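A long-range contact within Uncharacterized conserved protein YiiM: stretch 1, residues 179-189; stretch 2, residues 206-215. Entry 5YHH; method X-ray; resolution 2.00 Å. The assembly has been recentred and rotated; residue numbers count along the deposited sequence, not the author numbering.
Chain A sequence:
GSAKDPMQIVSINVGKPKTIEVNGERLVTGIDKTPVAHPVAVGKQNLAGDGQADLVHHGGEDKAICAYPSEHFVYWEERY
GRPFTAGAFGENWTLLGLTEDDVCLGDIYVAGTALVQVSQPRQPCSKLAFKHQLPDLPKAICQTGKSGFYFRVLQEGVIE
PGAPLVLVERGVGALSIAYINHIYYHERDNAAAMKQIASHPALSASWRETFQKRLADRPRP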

# COMPACT_ATOMS: atom_id res chain seq x y z
N TYR A 179 13.16 -1.61 -0.51
CA TYR A 179 14.19 -1.39 -1.53
C TYR A 179 13.69 -0.43 -2.60
O TYR A 179 14.41 0.48 -2.97
CB TYR A 179 14.61 -2.73 -2.18
CG TYR A 179 15.55 -2.59 -3.35
CD1 TYR A 179 16.90 -2.33 -3.16
CD2 TYR A 179 15.08 -2.73 -4.67
CE1 TYR A 179 17.76 -2.20 -4.25
CE2 TYR A 179 15.93 -2.59 -5.75
CZ TYR A 179 17.27 -2.34 -5.54
OH TYR A 179 18.09 -2.21 -6.62
N ILE A 180 12.47 -0.65 -3.09
CA ILE A 180 11.93 0.18 -4.17
C ILE A 180 11.74 1.63 -3.70
O ILE A 180 12.11 2.56 -4.40
CB ILE A 180 10.65 -0.40 -4.78
CG1 ILE A 180 10.95 -1.75 -5.48
CG2 ILE A 180 10.10 0.57 -5.77
CD1 ILE A 180 9.74 -2.65 -5.79
N ASN A 181 11.23 1.84 -2.49
CA ASN A 181 11.13 3.20 -1.95
C ASN A 181 12.51 3.85 -1.84
O ASN A 181 12.68 5.04 -2.08
CB ASN A 181 10.50 3.19 -0.55
CG ASN A 181 8.98 3.26 -0.56
OD1 ASN A 181 8.38 3.77 -1.50
ND2 ASN A 181 8.37 2.79 0.50
N HIS A 182 13.49 3.05 -1.41
CA HIS A 182 14.82 3.57 -1.22
C HIS A 182 15.41 4.09 -2.53
O HIS A 182 15.97 5.18 -2.54
CB HIS A 182 15.72 2.54 -0.55
CG HIS A 182 17.12 3.01 -0.41
ND1 HIS A 182 17.51 3.87 0.60
CD2 HIS A 182 18.21 2.82 -1.19
CE1 HIS A 182 18.80 4.15 0.45
NE2 HIS A 182 19.24 3.52 -0.63
N ILE A 183 15.27 3.32 -3.62
CA ILE A 183 15.74 3.73 -4.96
C ILE A 183 15.01 4.99 -5.42
O ILE A 183 15.63 5.93 -5.88
CB ILE A 183 15.51 2.63 -6.04
CG1 ILE A 183 16.24 1.32 -5.67
CG2 ILE A 183 16.00 3.10 -7.43
CD1 ILE A 183 17.72 1.48 -5.47
N TYR A 184 13.70 4.99 -5.27
CA TYR A 184 12.82 6.07 -5.71
C TYR A 184 13.08 7.40 -4.98
O TYR A 184 13.11 8.46 -5.60
CB TYR A 184 11.36 5.61 -5.51
CG TYR A 184 10.29 6.54 -6.03
CD1 TYR A 184 9.72 6.34 -7.27
CD2 TYR A 184 9.84 7.63 -5.26
CE1 TYR A 184 8.72 7.18 -7.76
CE2 TYR A 184 8.86 8.50 -5.76
CZ TYR A 184 8.30 8.25 -7.00
OH TYR A 184 7.33 9.07 -7.50
N TYR A 185 13.25 7.34 -3.66
CA TYR A 185 13.46 8.56 -2.88
C TYR A 185 14.92 8.97 -2.71
O TYR A 185 15.21 10.17 -2.51
CB TYR A 185 12.78 8.43 -1.51
CG TYR A 185 11.28 8.41 -1.62
CD1 TYR A 185 10.58 9.56 -1.98
CD2 TYR A 185 10.56 7.26 -1.40
CE1 TYR A 185 9.21 9.55 -2.09
CE2 TYR A 185 9.20 7.24 -1.52
CZ TYR A 185 8.53 8.38 -1.86
OH TYR A 185 7.16 8.35 -2.01
N HIS A 186 15.86 8.03 -2.80
CA HIS A 186 17.27 8.37 -2.48
C HIS A 186 18.29 8.14 -3.59
O HIS A 186 19.22 8.92 -3.73
CB HIS A 186 17.65 7.71 -1.16
CG HIS A 186 16.68 8.00 -0.05
ND1 HIS A 186 16.48 9.27 0.44
CD2 HIS A 186 15.84 7.19 0.64
CE1 HIS A 186 15.56 9.24 1.39
NE2 HIS A 186 15.16 7.99 1.53
N GLU A 187 18.10 7.10 -4.41
CA GLU A 187 19.05 6.78 -5.48
C GLU A 187 18.50 7.13 -6.87
O GLU A 187 18.50 6.30 -7.78
CB GLU A 187 19.46 5.31 -5.41
CG GLU A 187 20.07 4.92 -4.06
CD GLU A 187 20.82 3.60 -4.11
OE1 GLU A 187 21.57 3.38 -5.08
OE2 GLU A 187 20.67 2.78 -3.18
N ARG A 188 18.08 8.39 -7.01
CA ARG A 188 17.53 8.93 -8.27
C ARG A 188 18.51 8.90 -9.45
O ARG A 188 18.10 9.05 -10.59
CB ARG A 188 17.03 10.38 -8.05
CG ARG A 188 15.67 10.50 -7.34
CD ARG A 188 15.54 11.86 -6.61
N ASP A 189 19.80 8.72 -9.15
CA ASP A 189 20.83 8.58 -10.19
C ASP A 189 21.42 7.15 -10.24
O ASP A 189 22.56 6.98 -10.69
CB ASP A 189 21.96 9.61 -9.97
N SER A 206 2.32 3.66 -13.68
CA SER A 206 2.80 5.00 -13.33
C SER A 206 4.23 5.00 -12.75
O SER A 206 5.04 5.83 -13.14
CB SER A 206 1.81 5.69 -12.37
OG SER A 206 1.83 5.11 -11.07
N TRP A 207 4.55 4.05 -11.87
CA TRP A 207 5.92 3.93 -11.34
C TRP A 207 6.91 3.58 -12.44
O TRP A 207 8.04 4.11 -12.44
CB TRP A 207 6.01 2.91 -10.18
CG TRP A 207 5.55 3.51 -8.93
CD1 TRP A 207 4.32 4.03 -8.69
CD2 TRP A 207 6.33 3.74 -7.74
NE1 TRP A 207 4.26 4.55 -7.43
CE2 TRP A 207 5.48 4.39 -6.82
CE3 TRP A 207 7.63 3.43 -7.36
CZ2 TRP A 207 5.90 4.75 -5.54
CZ3 TRP A 207 8.05 3.80 -6.07
CH2 TRP A 207 7.20 4.47 -5.19
N ARG A 208 6.50 2.70 -13.35
CA ARG A 208 7.32 2.35 -14.53
C ARG A 208 7.65 3.62 -15.32
O ARG A 208 8.80 3.88 -15.64
CB ARG A 208 6.61 1.31 -15.42
CG ARG A 208 6.83 1.41 -16.95
CD ARG A 208 6.29 0.16 -17.69
NE ARG A 208 6.92 -1.01 -17.07
CZ ARG A 208 6.34 -1.86 -16.22
NH1 ARG A 208 5.05 -1.77 -15.88
NH2 ARG A 208 7.07 -2.85 -15.70
N GLU A 209 6.62 4.41 -15.60
CA GLU A 209 6.77 5.64 -16.39
C GLU A 209 7.77 6.58 -15.72
O GLU A 209 8.70 7.06 -16.36
CB GLU A 209 5.42 6.33 -16.60
CG GLU A 209 4.49 5.55 -17.53
CD GLU A 209 3.13 6.20 -17.74
OE1 GLU A 209 3.01 7.44 -17.53
OE2 GLU A 209 2.20 5.47 -18.14
N THR A 210 7.59 6.81 -14.42
CA THR A 210 8.47 7.67 -13.65
C THR A 210 9.94 7.23 -13.72
O THR A 210 10.84 8.07 -13.87
CB THR A 210 8.00 7.77 -12.20
OG1 THR A 210 6.69 8.35 -12.19
CG2 THR A 210 8.94 8.63 -11.36
N PHE A 211 10.18 5.92 -13.63
CA PHE A 211 11.54 5.38 -13.72
C PHE A 211 12.08 5.48 -15.16
O PHE A 211 13.30 5.52 -15.37
CB PHE A 211 11.59 3.91 -13.26
CG PHE A 211 11.54 3.71 -11.75
CD1 PHE A 211 12.36 4.41 -10.90
CD2 PHE A 211 10.68 2.76 -11.21
CE1 PHE A 211 12.31 4.19 -9.54
CE2 PHE A 211 10.64 2.53 -9.84
CZ PHE A 211 11.45 3.24 -9.02
N GLN A 212 11.17 5.50 -16.14
CA GLN A 212 11.52 5.72 -17.55
C GLN A 212 11.70 7.21 -17.95
O GLN A 212 12.49 7.51 -18.86
CB GLN A 212 10.49 5.05 -18.46
CG GLN A 212 10.54 3.52 -18.39
CD GLN A 212 9.47 2.85 -19.26
OE1 GLN A 212 8.49 3.48 -19.66
NE2 GLN A 212 9.68 1.58 -19.57
N LYS A 213 10.98 8.13 -17.31
CA LYS A 213 11.23 9.58 -17.49
C LYS A 213 12.60 9.88 -16.87
O LYS A 213 13.48 10.37 -17.55
CB LYS A 213 10.18 10.50 -16.85
CG LYS A 213 8.71 10.15 -17.01
CD LYS A 213 8.21 10.16 -18.45
CE LYS A 213 6.69 10.39 -18.50
NZ LYS A 213 6.01 9.57 -19.54
N ARG A 214 12.78 9.58 -15.57
CA ARG A 214 14.15 9.48 -15.04
C ARG A 214 14.77 8.39 -15.90
O ARG A 214 14.02 7.57 -16.42
CB ARG A 214 14.18 9.03 -13.59
CG ARG A 214 13.39 9.87 -12.62
CD ARG A 214 13.37 9.18 -11.25
NE ARG A 214 12.40 9.76 -10.35
CZ ARG A 214 12.26 9.43 -9.07
NH1 ARG A 214 13.05 8.50 -8.52
NH2 ARG A 214 11.33 10.02 -8.33
N LEU A 215 16.08 8.34 -16.07
CA LEU A 215 16.68 7.35 -17.00
C LEU A 215 16.66 7.91 -18.45
O LEU A 215 16.98 7.19 -19.39
CB LEU A 215 15.94 5.98 -16.90
CG LEU A 215 16.58 4.58 -16.84
CD1 LEU A 215 17.67 4.50 -15.80
CD2 LEU A 215 15.50 3.53 -16.52
O HOH W 1 15.01 6.63 -8.67

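Tyr-184 is the bump of this contact, and the helix of residues 206-213, with the residue that follows it, supplies the hollow. The two helices run at 38° to each other and their axes come no closer than 12.1 Å, and side chains occupy the space between them. The Tyr-184 ring, set by a t rotamer, enters a slot walled by Trp-207 over one face and Arg-214 over the opposite face. On the Trp-207 side the rings form an offset stack, with centroids 4.2 Å apart and planes tilted by 29°; the closest pair is Tyr-184 CD1 and Trp-207 CZ3, 3.3 Å apart. On the other side the guanidinium lies almost directly above the ring, Arg-214 CZ 4.4 Å from the Tyr-184 centroid and 11° off its normal, a cation-pi arrangement. Phe-211 closes the slot at the ring edge: Tyr-184 CD1 is 4.0 Å from Phe-211 CZ, and the planes, at 82°, make an offset edge-to-face pair. Thr-210 CG2 adds a methyl 3.9 Å from Tyr-184 CE1.

Ile-180, one turn earlier, fills the corner between the two other aromatics, its CG2 lying 3.8 Å from Trp-207 CZ3 and 4.4 Å from Phe-211 CZ. Ile-183 CG2 lies at a similar distance from the same ring, 4.4 Å from Phe-211 CE1.

The extended Arg-214 side chain reaches the C-terminal end of the first helix, where Arg-214 NH1 donates a hydrogen bond to Tyr-184 O (2.9 Å, 157°). The same nitrogen donates to water 1 (Arg-214 NH1 to water O, 2.7 Å), which in turn donates to Ile-183 O (water O to Ile-183 O, 2.9 Å), bridging a gap too long for direct bonding. Arg-188 CG packs over one face of the guanidinium, 3.5 Å from Arg-214 NH1; the Arg-188 side chain is not modelled beyond CD.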